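Local structure of possible thiamine biosynthesis enzyme (Candida albicans, 2X7Q) at residues V132-L137 with D147-L152. The protein is of unknown function but has the periplasmic binding protein fold and probably binds a small solute, perhaps one linked to thiamine biosynthesis. The protein carries 1 engineered substitution. Residues are numbered along the deposited sequence; the frame is centred on the assembly and turned at random.
Sequences VMSFVL and DQFQVL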
ATOM      1  N   VAL A 132       5.555   9.147  -5.168  1.00 11.67           N
ATOM      2  CA  VAL A 132       6.711   8.307  -5.467  1.00 12.62           C
ATOM      3  C   VAL A 132       6.637   7.712  -6.871  1.00 12.15           C
ATOM      4  O   VAL A 132       7.617   7.737  -7.615  1.00 12.11           O
ATOM      5  CB  VAL A 132       6.852   7.164  -4.443  1.00 12.33           C
ATOM      6  CG1 VAL A 132       7.793   6.091  -4.967  1.00 13.17           C
ATOM      7  CG2 VAL A 132       7.326   7.705  -3.105  1.00 13.60           C
HETATM    8  N   MSE A 133       5.471   7.190  -7.230  1.00 11.41           N
HETATM    9  CA  MSE A 133       5.285   6.532  -8.519  1.00 13.25           C
HETATM   10  C   MSE A 133       5.430   7.488  -9.698  1.00 12.87           C
HETATM   11  O   MSE A 133       5.674   7.052 -10.820  1.00 12.35           O
HETATM   12  CB  MSE A 133       3.926   5.830  -8.576  1.00 11.22           C
HETATM   13  CG  MSE A 133       3.825   4.594  -7.700  1.00 12.70           C
HETATM   14 SE   MSE A 133       5.187   3.271  -8.142  1.00 20.31          SE
HETATM   15  CE  MSE A 133       4.754   3.006 -10.011  1.00 12.05           C
ATOM     16  N   SER A 134       5.271   8.784  -9.449  1.00 12.40           N
ATOM     17  CA  SER A 134       5.424   9.771 -10.511  1.00 12.14           C
ATOM     18  C   SER A 134       6.873   9.803 -10.979  1.00 12.21           C
ATOM     19  O   SER A 134       7.150  10.016 -12.159  1.00 11.59           O
ATOM     20  CB  SER A 134       4.978  11.159 -10.045  1.00 12.81           C
ATOM     21  OG  SER A 134       5.922  11.741  -9.168  1.00 12.20           O
ATOM     22  N   PHE A 135       7.796   9.589 -10.046  1.00 12.32           N
ATOM     23  CA  PHE A 135       9.217   9.520 -10.368  1.00 13.27           C
ATOM     24  C   PHE A 135       9.531   8.250 -11.154  1.00 12.41           C
ATOM     25  O   PHE A 135      10.241   8.291 -12.156  1.00 11.70           O
ATOM     26  CB  PHE A 135      10.059   9.566  -9.091  1.00 12.10           C
ATOM     27  CG  PHE A 135      10.076  10.913  -8.419  1.00 13.05           C
ATOM     28  CD1 PHE A 135       9.018  11.321  -7.620  1.00 13.21           C
ATOM     29  CD2 PHE A 135      11.155  11.767  -8.581  1.00 15.13           C
ATOM     30  CE1 PHE A 135       9.035  12.556  -7.001  1.00 13.20           C
ATOM     31  CE2 PHE A 135      11.178  13.004  -7.965  1.00 14.03           C
ATOM     32  CZ  PHE A 135      10.116  13.399  -7.172  1.00 13.84           C
ATOM     33  N   VAL A 136       8.999   7.123 -10.690  1.00 11.92           N
ATOM     34  CA  VAL A 136       9.199   5.845 -11.362  1.00 12.54           C
ATOM     35  C   VAL A 136       8.681   5.906 -12.797  1.00 13.21           C
ATOM     36  O   VAL A 136       9.343   5.443 -13.724  1.00 13.86           O
ATOM     37  CB  VAL A 136       8.503   4.698 -10.600  1.00 12.94           C
ATOM     38  CG1 VAL A 136       8.609   3.394 -11.373  1.00 12.67           C
ATOM     39  CG2 VAL A 136       9.096   4.549  -9.207  1.00 12.77           C
ATOM     40  N   LEU A 137       7.500   6.492 -12.971  1.00 13.39           N
ATOM     41  CA  LEU A 137       6.904   6.659 -14.292  1.00 12.22           C
ATOM     42  C   LEU A 137       7.769   7.542 -15.184  1.00 14.26           C
ATOM     43  O   LEU A 137       8.015   7.213 -16.341  1.00 14.05           O
ATOM     44  CB  LEU A 137       5.504   7.260 -14.168  1.00 12.89           C
ATOM     45  CG  LEU A 137       4.796   7.559 -15.489  1.00 13.31           C
ATOM     46  CD1 LEU A 137       4.617   6.282 -16.296  1.00 13.72           C
ATOM     47  CD2 LEU A 137       3.460   8.239 -15.247  1.00 12.60           C
ATOM     48  N   ASP A 147       8.734  18.252 -11.207  1.00 17.93           N
ATOM     49  CA  ASP A 147       9.080  19.138 -10.098  1.00 19.24           C
ATOM     50  C   ASP A 147       7.922  20.041  -9.683  1.00 19.06           C
ATOM     51  O   ASP A 147       8.035  20.808  -8.726  1.00 19.81           O
ATOM     52  CB  ASP A 147      10.320  19.970 -10.439  1.00 20.81           C
ATOM     53  CG  ASP A 147      10.199  20.685 -11.772  1.00 22.51           C
ATOM     54  OD1 ASP A 147       9.123  21.248 -12.058  1.00 24.12           O
ATOM     55  OD2 ASP A 147      11.191  20.702 -12.529  1.00 24.78           O
ATOM     56  N   GLN A 148       6.809  19.946 -10.404  1.00 17.84           N
ATOM     57  CA  GLN A 148       5.601  20.684 -10.051  1.00 16.36           C
ATOM     58  C   GLN A 148       4.577  19.747  -9.417  1.00 15.27           C
ATOM     59  O   GLN A 148       4.014  18.883 -10.091  1.00 14.29           O
ATOM     60  CB  GLN A 148       4.995  21.359 -11.283  1.00 15.48           C
ATOM     61  CG  GLN A 148       5.849  22.476 -11.869  1.00 19.73           C
ATOM     62  CD  GLN A 148       5.120  23.269 -12.935  1.00 20.10           C
ATOM     63  OE1 GLN A 148       4.322  24.155 -12.629  1.00 19.51           O
ATOM     64  NE2 GLN A 148       5.393  22.956 -14.195  1.00 18.57           N
ATOM     65  N   PHE A 149       4.335  19.921  -8.122  1.00 13.91           N
ATOM     66  CA  PHE A 149       3.417  19.052  -7.400  1.00 14.11           C
ATOM     67  C   PHE A 149       2.313  19.830  -6.696  1.00 14.65           C
ATOM     68  O   PHE A 149       2.565  20.848  -6.052  1.00 15.44           O
ATOM     69  CB  PHE A 149       4.173  18.187  -6.391  1.00 12.94           C
ATOM     70  CG  PHE A 149       5.173  17.255  -7.022  1.00 15.19           C
ATOM     71  CD1 PHE A 149       6.525  17.556  -7.017  1.00 14.84           C
ATOM     72  CD2 PHE A 149       4.756  16.077  -7.621  1.00 12.72           C
ATOM     73  CE1 PHE A 149       7.442  16.702  -7.596  1.00 13.85           C
ATOM     74  CE2 PHE A 149       5.669  15.219  -8.203  1.00 13.64           C
ATOM     75  CZ  PHE A 149       7.014  15.532  -8.191  1.00 15.01           C
ATOM     76  N   GLN A 150       1.082  19.342  -6.823  1.00 14.46           N
ATOM     77  CA  GLN A 150      -0.065  19.974  -6.178  0.57 14.34           C
ATOM     78  C   GLN A 150      -0.635  19.085  -5.078  1.00 13.32           C
ATOM     79  O   GLN A 150      -1.288  18.077  -5.356  1.00 13.48           O
ATOM     80  CB  GLN A 150      -1.153  20.300  -7.201  0.57 14.45           C
ATOM     81  CG  GLN A 150      -0.786  21.414  -8.177  0.57 14.92           C
ATOM     82  CD  GLN A 150       0.237  20.980  -9.208  0.57 14.49           C
ATOM     83  OE1 GLN A 150       1.135  21.743  -9.567  0.57 13.68           O
ATOM     84  NE2 GLN A 150       0.108  19.750  -9.692  0.57 13.93           N
ATOM     85  N   VAL A 151      -0.360  19.446  -3.828  1.00 13.66           N
ATOM     86  CA  VAL A 151      -0.860  18.686  -2.687  1.00 14.20           C
ATOM     87  C   VAL A 151      -2.363  18.896  -2.546  1.00 14.16           C
ATOM     88  O   VAL A 151      -2.816  19.982  -2.179  1.00 14.11           O
ATOM     89  CB  VAL A 151      -0.156  19.099  -1.385  1.00 14.46           C
ATOM     90  CG1 VAL A 151      -0.699  18.298  -0.210  1.00 14.35           C
ATOM     91  CG2 VAL A 151       1.347  18.914  -1.514  1.00 14.40           C
ATOM     92  N   LEU A 152      -3.133  17.853  -2.840  1.00 14.89           N
ATOM     93  CA  LEU A 152      -4.588  17.971  -2.891  1.00 15.36           C
ATOM     94  C   LEU A 152      -5.300  17.144  -1.817  1.00 16.56           C
ATOM     95  O   LEU A 152      -6.524  17.202  -1.691  1.00 17.11           O
ATOM     96  CB  LEU A 152      -5.097  17.608  -4.290  1.00 14.34           C
ATOM     97  CG  LEU A 152      -4.605  18.543  -5.399  1.00 13.39           C
ATOM     98  CD1 LEU A 152      -4.696  17.880  -6.762  1.00 12.69           C
ATOM     99  CD2 LEU A 152      -5.360  19.868  -5.380  1.00 14.85           C
TER
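F149 reaches from an outermost strand to S134 and F135 on the neighbouring helix, joining two elements of one beta-alpha-beta unit: strand 120-123, helix 129-141 and strand 148-151. The unit belongs to a mixed five-stranded sheet of the periplasmic binding protein fold, and strand 148-151 pairs through its backbone with strand 120-123, whose I121 touches both F149 and S134. S134 CA and F149 CA are 10.0 Å apart, and a long, flat residue suits the strand position because a phenylalanine ring can span that gap.

The side chain of F149 can be followed outward. Its CB points toward the helix, and CG lies anti to the carbonyl carbon (chi1 -62°), which sends the ring on in the same direction. The inner ring atoms carry it across; the outer ones, CE2, CZ and more loosely CE1, reach the helix. CE2 lies 3.6 Å from S134 OG, which approaches F149 edge-on, close to the ring plane. The small serine leaves room for this approach on the buried side of the helix, and its polar atom is satisfied within the helix by a hydrogen bond to the carbonyl oxygen of Y131.

F135 meets the end of the same ring. The two planes are inclined by only 20°, yet so far offset, with centroids 5.8 Å from each other, that little of one face lies over the other. A flat apolar ring suits this partly exposed place, since it can lie nearly parallel to F149 while touching S145 and V291. The ring of Y131 also packs against both phenylalanines, meeting F135 edge-to-face, so the three rings form a small aromatic cluster. At the far end of the F149 ring, CZ rests 3.8 Å from F135 CE1.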